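Local coordinates for DNA protection during starvation protein (Halobacterium salinarum, PDB 1TJO) that probably protects DNA from oxidative damage by oxidising ferrous iron with hydrogen peroxide and storing it as ferric mineral inside a hollow twelve-subunit shell, at residues Glu75-Ala78 and Asp79-Glu83; Val91-Ser95 and Pro96-Gln100. All blocks are in the same frame, centred on the assembly; numbering follows the deposited sequence.

Overall arrangement
Both contacts are short-range and lie in series along the chain: interaction 1 within helix 60-87, and interaction 2 where the loop after that helix turns into the short helix 96-102. Their centres are 13 Å apart and they meet directly, Pro92 CG packing 3.8 Å from Ala82 O. They also share a backing in helix 24-54, where Leu38 and Tyr42 receive both Ala78 of interaction 1 and Leu99 of interaction 2. Interaction 1 carries the iron ligands Asp79 and Glu83; interaction 2 holds no metal ligand, the side chain of Ala94 lying about 13 Å from a bound iron. Each contact also reaches a neighbouring subunit of the dodecamer.

Interaction 1: residues Glu75-Ala78 and Asp79-Glu83; sequences EEVA and DELAE. With FE (Fe (III) ion), chain F.
Glu75 and Asp79 are joined by a backbone hydrogen bond between residues one helical turn apart, Asp79 N donating to Glu75 O over 3.0 Å; Glu75 OE2 hydrogen-bonds Tyr45 OH of a neighbouring subunit. Glu76 repeats the pattern, its O accepting Glu80 N at 3.1 Å. Glu80 CG, set beside its own backbone N by chi1 -72°, lies 3.3 Å from Glu76 O, and the chain bends beyond it. Val77 meets Leu81 through methyl groups, CG1 lying 4.0 Å from Leu81 CD2; the placement of the other leucine methyl, CD1, is doubtful. With Leu81 cut back to alanine, Val77 CG1 would probably lose its apolar partner on the next turn, and the packing on Asp37 of helix 24-54 would probably go too. Ala78 O accepts Ala82 N at 2.9 Å, completing this turn beside Leu38 and Tyr42.

The same four-residue spacing serves the ferric ion. Asp79 grips iron with both oxygens, OD2 at 2.1 Å and OD1 at 2.4 Å. Extended Glu83 supplies OE1 alone, 1.9 Å from iron. Two waters and His52 NE2 of a neighbouring subunit complete six donor atoms, while Trp53 and Lys49 of that subunit hydrogen-bond Asp79 OD1. The iron site of this Dps protein is thus shared between two chains: one helix contributes the carboxylates, the partner subunit the imidazole.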
loop_
_atom_site.group_PDB
_atom_site.type_symbol
_atom_site.label_atom_id
_atom_site.label_comp_id
_atom_site.label_asym_id
_atom_site.label_seq_id
_atom_site.Cartn_x
_atom_site.Cartn_y
_atom_site.Cartn_z
ATOM N N GLU A 75 -2.745 -23.505 -10.156
ATOM C CA GLU A 75 -3.115 -23.850 -8.788
ATOM C C GLU A 75 -4.452 -23.199 -8.409
ATOM O O GLU A 75 -5.326 -23.831 -7.791
ATOM C CB GLU A 75 -2.014 -23.414 -7.842
ATOM C CG GLU A 75 -2.144 -24.089 -6.494
ATOM C CD GLU A 75 -1.481 -23.328 -5.362
ATOM O OE1 GLU A 75 -0.854 -22.233 -5.597
ATOM O OE2 GLU A 75 -1.579 -23.849 -4.224
ATOM N N GLU A 76 -4.612 -21.937 -8.821
ATOM C CA GLU A 76 -5.802 -21.172 -8.542
ATOM C C GLU A 76 -7.013 -21.747 -9.292
ATOM O O GLU A 76 -8.108 -21.806 -8.754
ATOM C CB GLU A 76 -5.576 -19.684 -8.877
ATOM C CG GLU A 76 -4.812 -18.987 -7.744
ATOM C CD GLU A 76 -4.054 -17.705 -8.123
ATOM O OE1 GLU A 76 -4.183 -17.193 -9.267
ATOM O OE2 GLU A 76 -3.311 -17.196 -7.245
ATOM N N VAL A 77 -6.825 -22.140 -10.545
ATOM C CA VAL A 77 -7.903 -22.740 -11.305
ATOM C C VAL A 77 -8.304 -24.089 -10.690
ATOM O O VAL A 77 -9.468 -24.364 -10.531
ATOM C CB VAL A 77 -7.489 -22.890 -12.780
ATOM C CG1 VAL A 77 -8.512 -23.739 -13.528
ATOM C CG2 VAL A 77 -7.304 -21.528 -13.410
ATOM N N ALA A 78 -7.330 -24.888 -10.288
ATOM C CA ALA A 78 -7.606 -26.152 -9.617
ATOM C C ALA A 78 -8.411 -25.950 -8.366
ATOM O O ALA A 78 -9.348 -26.687 -8.106
ATOM C CB ALA A 78 -6.329 -26.799 -9.254
ATOM N N ASP A 79 -8.103 -24.902 -7.614
ATOM C CA ASP A 79 -8.783 -24.611 -6.369
ATOM C C ASP A 79 -10.222 -24.293 -6.637
ATOM O O ASP A 79 -11.111 -24.837 -5.981
ATOM C CB ASP A 79 -8.091 -23.464 -5.625
ATOM C CG ASP A 79 -8.601 -23.285 -4.211
ATOM O OD1 ASP A 79 -8.444 -24.180 -3.351
ATOM O OD2 ASP A 79 -9.216 -22.266 -3.889
ATOM N N GLU A 80 -10.467 -23.510 -7.671
ATOM C CA GLU A 80 -11.824 -23.110 -8.042
ATOM C C GLU A 80 -12.626 -24.314 -8.512
ATOM O O GLU A 80 -13.769 -24.473 -8.135
ATOM C CB GLU A 80 -11.751 -22.052 -9.138
ATOM C CG GLU A 80 -11.267 -20.750 -8.552
ATOM C CD GLU A 80 -12.396 -19.990 -7.870
ATOM O OE1 GLU A 80 -12.130 -18.902 -7.298
ATOM O OE2 GLU A 80 -13.560 -20.465 -7.932
ATOM N N LEU A 81 -12.003 -25.199 -9.280
ATOM C CA LEU A 81 -12.700 -26.390 -9.789
ATOM C C LEU A 81 -13.026 -27.327 -8.653
ATOM O O LEU A 81 -14.144 -27.838 -8.540
ATOM C CB LEU A 81 -11.830 -27.126 -10.793
ATOM C CG LEU A 81 -11.500 -26.499 -12.169
ATOM C CD1 LEU A 81 -11.250 -25.136 -12.145
ATOM C CD2 LEU A 81 -10.319 -27.197 -12.825
ATOM N N ALA A 82 -12.049 -27.540 -7.770
ATOM C CA ALA A 82 -12.274 -28.426 -6.624
ATOM C C ALA A 82 -13.335 -27.870 -5.699
ATOM O O ALA A 82 -14.186 -28.629 -5.199
ATOM C CB ALA A 82 -10.981 -28.626 -5.856
ATOM N N GLU A 83 -13.289 -26.554 -5.423
ATOM C CA GLU A 83 -14.317 -25.985 -4.551
ATOM C C GLU A 83 -15.721 -26.057 -5.189
ATOM O O GLU A 83 -16.695 -26.249 -4.470
ATOM C CB GLU A 83 -13.942 -24.574 -4.141
ATOM C CG GLU A 83 -12.664 -24.670 -3.289
ATOM C CD GLU A 83 -12.208 -23.380 -2.654
ATOM O OE1 GLU A 83 -11.171 -23.370 -1.922
ATOM O OE2 GLU A 83 -12.902 -22.384 -2.865
HETATM FE FE FE F . -9.443 -22.584 -1.791
HETATM O O HOH W 1 -7.345 -21.804 -1.688
HETATM O O HOH W 2 -10.032 -20.843 -1.159
#

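Interaction 2: residues Val91-Ser95 and Pro96-Gln100; sequences VPHAS and PETLQ
Ser95 is the N-cap of helix 96-102, and its side chain reaches Thr98, three residues on, in a hydroxyl-to-hydroxyl hydrogen bond of 2.8 Å between Ser95 OG and Thr98 OG1. The serine hydroxyl sits between its own N and carbonyl carbon (chi1 72°), which brings OG to Thr98 OG1. A water extends the cap, bonded to Ser95 OG at 2.7 Å and donating to Glu97 OE1. From the backbone, Ser95 O receives Leu99 N over 2.9 Å in a nearly straight bond (N-H...O 171°), the first full turn of the helix.

Thr98 also offers its methyl to His93. The two side chains lie roughly at right angles, with CG2 3.8 Å from His93 CB and approaching the imidazole obliquely near ND1. The loop has further partners: Asn35 of helix 24-54 bonds His93 N, and Glu110 of a neighbouring subunit accepts the N-H groups of Ala94 and Ser95.

Leu99 packs against the loop through its methyl groups. Its CD2 lies 3.7 Å from His93 CB and 3.6 Å from His93 O, a buried carbonyl oxygen that has no hydrogen-bonding partner in the model.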
loop_
_atom_site.group_PDB
_atom_site.type_symbol
_atom_site.label_atom_id
_atom_site.label_comp_id
_atom_site.label_asym_id
_atom_site.label_seq_id
_atom_site.Cartn_x
_atom_site.Cartn_y
_atom_site.Cartn_z
ATOM N N VAL A 91 -17.138 -35.066 -4.547
ATOM C CA VAL A 91 -15.857 -35.220 -3.883
ATOM C C VAL A 91 -14.702 -34.939 -4.838
ATOM O O VAL A 91 -14.437 -35.686 -5.759
ATOM C CB VAL A 91 -15.724 -36.673 -3.316
ATOM C CG1 VAL A 91 -14.396 -36.884 -2.666
ATOM C CG2 VAL A 91 -16.812 -36.951 -2.335
ATOM N N PRO A 92 -14.007 -33.829 -4.662
ATOM C CA PRO A 92 -12.936 -33.501 -5.591
ATOM C C PRO A 92 -11.780 -34.473 -5.490
ATOM O O PRO A 92 -11.397 -34.901 -4.395
ATOM C CB PRO A 92 -12.521 -32.113 -5.182
ATOM C CG PRO A 92 -12.994 -31.965 -3.795
ATOM C CD PRO A 92 -14.182 -32.819 -3.609
ATOM N N HIS A 93 -11.178 -34.822 -6.614
ATOM C CA HIS A 93 -10.017 -35.730 -6.562
ATOM C C HIS A 93 -8.946 -35.028 -5.730
ATOM O O HIS A 93 -8.760 -33.815 -5.914
ATOM C CB HIS A 93 -9.457 -36.023 -7.942
ATOM C CG HIS A 93 -10.412 -36.694 -8.883
ATOM N ND1 HIS A 93 -11.225 -37.758 -8.531
ATOM C CD2 HIS A 93 -10.696 -36.418 -10.179
ATOM C CE1 HIS A 93 -11.942 -38.121 -9.585
ATOM N NE2 HIS A 93 -11.646 -37.320 -10.595
ATOM N N ALA A 94 -8.234 -35.765 -4.858
ATOM C CA ALA A 94 -7.374 -35.125 -3.891
ATOM C C ALA A 94 -5.940 -35.600 -3.866
ATOM O O ALA A 94 -5.015 -34.774 -3.923
ATOM C CB ALA A 94 -8.005 -35.235 -2.518
ATOM N N SER A 95 -5.720 -36.903 -3.715
ATOM C CA SER A 95 -4.342 -37.371 -3.565
ATOM C C SER A 95 -3.601 -37.230 -4.863
ATOM O O SER A 95 -4.200 -37.295 -5.917
ATOM C CB SER A 95 -4.292 -38.849 -3.105
ATOM O OG SER A 95 -4.669 -39.784 -4.109
ATOM N N PRO A 96 -2.296 -37.061 -4.792
ATOM C CA PRO A 96 -1.493 -36.908 -6.001
ATOM C C PRO A 96 -1.655 -38.118 -6.928
ATOM O O PRO A 96 -1.819 -37.937 -8.137
ATOM C CB PRO A 96 -0.077 -36.825 -5.457
ATOM C CG PRO A 96 -0.235 -36.231 -4.130
ATOM C CD PRO A 96 -1.481 -36.846 -3.571
ATOM N N GLU A 97 -1.617 -39.317 -6.367
ATOM C CA GLU A 97 -1.843 -40.511 -7.191
ATOM C C GLU A 97 -3.182 -40.507 -7.916
ATOM O O GLU A 97 -3.265 -40.869 -9.074
ATOM C CB GLU A 97 -1.702 -41.774 -6.326
ATOM C CG GLU A 97 -2.532 -42.967 -6.659
ATOM C CD GLU A 97 -2.424 -43.990 -5.525
ATOM O OE1 GLU A 97 -3.457 -44.272 -4.839
ATOM O OE2 GLU A 97 -1.271 -44.433 -5.277
ATOM N N THR A 98 -4.234 -40.140 -7.202
ATOM C CA THR A 98 -5.541 -39.989 -7.787
ATOM C C THR A 98 -5.624 -38.955 -8.883
ATOM O O THR A 98 -6.156 -39.202 -9.916
ATOM C CB THR A 98 -6.557 -39.625 -6.703
ATOM O OG1 THR A 98 -6.671 -40.724 -5.790
ATOM C CG2 THR A 98 -7.935 -39.478 -7.293
ATOM N N LEU A 99 -5.092 -37.780 -8.638
ATOM C CA LEU A 99 -5.078 -36.731 -9.654
ATOM C C LEU A 99 -4.390 -37.178 -10.958
ATOM O O LEU A 99 -4.931 -36.983 -12.044
ATOM C CB LEU A 99 -4.385 -35.487 -9.074
ATOM C CG LEU A 99 -5.159 -34.744 -7.993
ATOM C CD1 LEU A 99 -4.288 -33.782 -7.261
ATOM C CD2 LEU A 99 -6.391 -34.044 -8.611
ATOM N N GLN A 100 -3.231 -37.803 -10.867
ATOM C CA GLN A 100 -2.528 -38.221 -12.056
ATOM C C GLN A 100 -3.276 -39.420 -12.711
ATOM O O GLN A 100 -3.366 -39.483 -13.930
ATOM C CB GLN A 100 -1.081 -38.565 -11.759
ATOM C CG GLN A 100 -0.297 -38.910 -13.035
ATOM C CD GLN A 100 1.191 -38.935 -12.839
ATOM O OE1 GLN A 100 1.729 -38.328 -11.929
ATOM N NE2 GLN A 100 1.871 -39.667 -13.690
HETATM O O HOH W 3 -4.001 -42.214 -3.059
#